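Long-range contact in tungsten formylmethanofuran dehydrogenase subunit E (Syntrophus aciditrophicus, PDB 3D00), which is of unknown function but binds zinc through a C-terminal treble-clef finger and belongs to the FmdE family implicated in microbial methanogenesis: residues Y25-M36 with F132-L143. Residues are numbered along the deposited sequence; the frame is centred on the assembly and turned at random. Where two conformers were deposited one is given.
Sequences YPAPGVLIGGFM and FKEIREAGPDIL
Ile135 fits as a knob into the hole formed by Pro28, Leu31, Ile32 and Phe35, where two nearly parallel helices pack side by side in the alpha+beta core of the FmdE domain. The axes of 28-36 and 132-138 run in the same direction, 5° apart, with 10.1 Å between them. Both branches of the knob are used: Ile135 CD1 reaches Pro28 CB at 3.6 Å, while CG2, anti to the backbone N, lies against Ile32 CG1 at 3.7 Å and Leu31 CB. The two isoleucine side chains meet at about a right angle.

The aromatic contacts lie toward the two ends. At the C-terminal end, Gly139 leaves the helix with positive phi and lays its CA over the face of the Phe35 ring, a CH-pi contact 3.6 Å from the centroid and 9° off the normal. The Phe35 side chain leans this way because CG stands anti to its own carbonyl carbon (chi1 -74°). With the ring cut back to an alanine, the Gly139 CA would probably lose its aromatic partner and a gap would open between helix 28-36 and the turn at Gly139. At the other end Phe132 reaches the inverse gamma turn centred on Pro26, its CE1 3.1 Å from Pro26 O; Leu31 CD1 packs crosswise on CD1, and Tyr25 OH comes to the edge of the Phe132 ring, 3.4 Å from Phe132 CZ.

Farther on, the chain turns into strand 143-149, and Leu143 extends the apolar seam toward the sheet, where Leu102 of strand 96-102 touches both it and Ile32. Leu143 CD1 packs on Phe35 CB, and its other methyl, CD2, presses on Met36 CG (a selenomethionine) at a tight 3.5 Å.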
loop_
_atom_site.group_PDB
_atom_site.type_symbol
_atom_site.label_atom_id
_atom_site.label_comp_id
_atom_site.label_asym_id
_atom_site.label_seq_id
_atom_site.Cartn_x
_atom_site.Cartn_y
_atom_site.Cartn_z
ATOM N N TYR A 25 1.178 14.978 -4.458
ATOM C CA TYR A 25 1.383 16.269 -3.772
ATOM C C TYR A 25 2.619 16.071 -2.894
ATOM O O TYR A 25 2.856 14.961 -2.386
ATOM C CB TYR A 25 0.134 16.633 -2.929
ATOM C CG TYR A 25 0.187 17.947 -2.127
ATOM C CD1 TYR A 25 0.129 19.201 -2.778
ATOM C CD2 TYR A 25 0.247 17.949 -0.715
ATOM C CE1 TYR A 25 0.190 20.437 -2.042
ATOM C CE2 TYR A 25 0.302 19.182 0.027
ATOM C CZ TYR A 25 0.277 20.408 -0.646
ATOM O OH TYR A 25 0.314 21.615 0.058
ATOM N N PRO A 26 3.449 17.119 -2.714
ATOM C CA PRO A 26 4.591 16.907 -1.810
ATOM C C PRO A 26 4.140 17.070 -0.354
ATOM O O PRO A 26 4.464 18.080 0.294
ATOM C CB PRO A 26 5.565 17.990 -2.228
ATOM C CG PRO A 26 4.658 19.134 -2.683
ATOM C CD PRO A 26 3.433 18.484 -3.279
ATOM N N ALA A 27 3.360 16.096 0.119
ATOM C CA ALA A 27 2.699 16.194 1.406
ATOM C C ALA A 27 3.736 16.224 2.501
ATOM O O ALA A 27 4.712 15.488 2.430
ATOM C CB ALA A 27 1.755 15.042 1.610
ATOM N N PRO A 28 3.547 17.086 3.523
ATOM C CA PRO A 28 4.452 17.106 4.678
ATOM C C PRO A 28 4.788 15.733 5.239
ATOM O O PRO A 28 5.935 15.477 5.522
ATOM C CB PRO A 28 3.677 17.928 5.716
ATOM C CG PRO A 28 2.836 18.835 4.915
ATOM C CD PRO A 28 2.486 18.104 3.647
ATOM N N GLY A 29 3.781 14.873 5.391
ATOM C CA GLY A 29 3.939 13.536 5.929
ATOM C C GLY A 29 4.910 12.653 5.177
ATOM O O GLY A 29 5.680 11.906 5.779
ATOM N N VAL A 30 4.887 12.735 3.848
ATOM C CA VAL A 30 5.773 11.917 3.010
ATOM C C VAL A 30 7.176 12.511 2.982
ATOM O O VAL A 30 8.140 11.800 2.911
ATOM C CB VAL A 30 5.229 11.768 1.586
ATOM C CG1 VAL A 30 6.052 10.755 0.820
ATOM C CG2 VAL A 30 3.804 11.330 1.651
ATOM N N LEU A 31 7.272 13.829 3.053
ATOM C CA LEU A 31 8.567 14.525 3.212
ATOM C C LEU A 31 9.227 14.139 4.561
ATOM O O LEU A 31 10.380 13.653 4.612
ATOM C CB LEU A 31 8.354 16.064 3.091
ATOM C CG LEU A 31 7.929 16.625 1.733
ATOM C CD1 LEU A 31 7.566 18.095 1.803
ATOM C CD2 LEU A 31 9.038 16.411 0.755
ATOM N N ILE A 32 8.479 14.315 5.652
ATOM C CA ILE A 32 8.988 13.939 6.954
ATOM C C ILE A 32 9.319 12.439 6.915
ATOM O O ILE A 32 10.378 12.041 7.353
ATOM C CB ILE A 32 8.030 14.320 8.101
ATOM C CG1 ILE A 32 7.881 15.849 8.178
ATOM C CG2 ILE A 32 8.575 13.804 9.434
ATOM C CD1 ILE A 32 6.811 16.290 9.170
ATOM N N GLY A 33 8.416 11.647 6.350
ATOM C CA GLY A 33 8.563 10.229 6.137
ATOM C C GLY A 33 9.870 9.841 5.515
ATOM O O GLY A 33 10.428 8.832 5.902
ATOM N N GLY A 34 10.337 10.625 4.533
ATOM C CA GLY A 34 11.670 10.441 3.944
ATOM C C GLY A 34 12.832 10.507 4.921
ATOM O O GLY A 34 13.831 9.751 4.812
ATOM N N PHE A 35 12.753 11.473 5.827
ATOM C CA PHE A 35 13.774 11.619 6.840
ATOM C C PHE A 35 13.711 10.457 7.756
ATOM O O PHE A 35 14.714 10.012 8.239
ATOM C CB PHE A 35 13.617 12.926 7.592
ATOM C CG PHE A 35 14.027 14.108 6.792
ATOM C CD1 PHE A 35 15.355 14.282 6.433
ATOM C CD2 PHE A 35 13.106 15.080 6.438
ATOM C CE1 PHE A 35 15.743 15.371 5.708
ATOM C CE2 PHE A 35 13.487 16.175 5.722
ATOM C CZ PHE A 35 14.789 16.319 5.342
HETATM N N MSE A 36 12.517 9.981 8.037
HETATM C CA MSE A 36 12.368 8.854 8.935
HETATM C C MSE A 36 12.915 7.547 8.386
HETATM O O MSE A 36 13.637 6.823 9.066
HETATM C CB MSE A 36 10.902 8.679 9.334
HETATM C CG MSE A 36 10.396 9.812 10.178
HETATM SE SE MSE A 36 8.433 9.825 10.246
HETATM C CE MSE A 36 8.120 8.491 11.470
ATOM N N PHE A 132 6.764 24.038 4.707
ATOM C CA PHE A 132 7.601 23.243 3.811
ATOM C C PHE A 132 9.078 23.559 4.037
ATOM O O PHE A 132 9.905 22.670 4.023
ATOM C CB PHE A 132 7.200 23.456 2.339
ATOM C CG PHE A 132 5.892 22.762 1.949
ATOM C CD1 PHE A 132 5.696 21.407 2.207
ATOM C CD2 PHE A 132 4.877 23.457 1.308
ATOM C CE1 PHE A 132 4.519 20.760 1.858
ATOM C CE2 PHE A 132 3.688 22.807 0.961
ATOM C CZ PHE A 132 3.518 21.455 1.241
ATOM N N LYS A 133 9.398 24.831 4.235
ATOM C CA LYS A 133 10.778 25.250 4.539
ATOM C C LYS A 133 11.240 24.654 5.894
ATOM O O LYS A 133 12.356 24.181 6.028
ATOM C CB LYS A 133 10.914 26.787 4.477
ATOM N N GLU A 134 10.359 24.639 6.878
ATOM C CA GLU A 134 10.685 24.099 8.169
ATOM C C GLU A 134 10.995 22.608 8.149
ATOM O O GLU A 134 11.955 22.167 8.792
ATOM C CB GLU A 134 9.538 24.314 9.142
ATOM C CG GLU A 134 9.469 25.700 9.708
ATOM C CD GLU A 134 8.611 25.780 10.936
ATOM O OE1 GLU A 134 8.247 24.726 11.517
ATOM O OE2 GLU A 134 8.308 26.913 11.324
ATOM N N ILE A 135 10.169 21.829 7.459
ATOM C CA ILE A 135 10.420 20.395 7.343
ATOM C C ILE A 135 11.839 20.168 6.838
ATOM O O ILE A 135 12.577 19.369 7.376
ATOM C CB ILE A 135 9.415 19.708 6.394
ATOM C CG1 ILE A 135 8.009 19.700 7.002
ATOM C CG2 ILE A 135 9.831 18.265 6.077
ATOM C CD1 ILE A 135 6.942 19.354 5.965
ATOM N N ARG A 136 12.231 20.905 5.815
ATOM C CA ARG A 136 13.537 20.712 5.243
ATOM C C ARG A 136 14.598 21.147 6.216
ATOM O O ARG A 136 15.559 20.432 6.364
ATOM C CB ARG A 136 13.693 21.455 3.935
ATOM C CG ARG A 136 15.030 21.185 3.312
ATOM C CD ARG A 136 15.198 21.917 2.027
ATOM N NE ARG A 136 16.524 21.675 1.483
ATOM C CZ ARG A 136 16.791 21.622 0.182
ATOM N NH1 ARG A 136 15.809 21.759 -0.715
ATOM N NH2 ARG A 136 18.035 21.409 -0.235
ATOM N N GLU A 137 14.437 22.296 6.881
ATOM C CA GLU A 137 15.423 22.774 7.887
ATOM C C GLU A 137 15.563 21.837 9.092
ATOM O O GLU A 137 16.673 21.575 9.559
ATOM C CB GLU A 137 15.066 24.182 8.391
ATOM N N ALA A 138 14.440 21.351 9.604
ATOM C CA ALA A 138 14.443 20.458 10.738
ATOM C C ALA A 138 15.156 19.125 10.407
ATOM O O ALA A 138 15.953 18.629 11.217
ATOM C CB ALA A 138 12.997 20.217 11.222
ATOM N N GLY A 139 14.880 18.566 9.219
ATOM C CA GLY A 139 15.440 17.287 8.794
ATOM C C GLY A 139 15.158 16.231 9.838
ATOM O O GLY A 139 14.040 16.133 10.356
ATOM N N PRO A 140 16.171 15.454 10.198
ATOM C CA PRO A 140 15.910 14.435 11.222
ATOM C C PRO A 140 15.903 14.943 12.681
ATOM O O PRO A 140 15.711 14.147 13.572
ATOM C CB PRO A 140 17.085 13.475 11.033
ATOM C CG PRO A 140 18.212 14.405 10.675
ATOM C CD PRO A 140 17.569 15.423 9.744
ATOM N N ASP A 141 16.117 16.234 12.930
ATOM C CA ASP A 141 16.167 16.770 14.317
ATOM C C ASP A 141 14.860 16.595 15.122
ATOM O O ASP A 141 14.870 16.578 16.359
ATOM C CB ASP A 141 16.579 18.256 14.319
ATOM C CG ASP A 141 17.925 18.526 13.604
ATOM O OD1 ASP A 141 18.683 17.577 13.329
ATOM O OD2 ASP A 141 18.229 19.706 13.319
ATOM N N ILE A 142 13.745 16.437 14.434
ATOM C CA ILE A 142 12.469 16.215 15.103
ATOM C C ILE A 142 12.118 14.735 15.287
ATOM O O ILE A 142 11.027 14.396 15.744
ATOM C CB ILE A 142 11.358 16.930 14.349
ATOM C CG1 ILE A 142 11.335 16.509 12.873
ATOM C CG2 ILE A 142 11.578 18.444 14.480
ATOM C CD1 ILE A 142 10.007 16.787 12.164
ATOM N N LEU A 143 13.073 13.865 14.986
ATOM C CA LEU A 143 12.860 12.416 15.042
ATOM C C LEU A 143 13.510 11.738 16.263
ATOM O O LEU A 143 14.504 12.223 16.778
ATOM C CB LEU A 143 13.380 11.812 13.733
ATOM C CG LEU A 143 12.755 12.403 12.472
ATOM C CD1 LEU A 143 13.342 11.708 11.257
ATOM C CD2 LEU A 143 11.267 12.280 12.498
#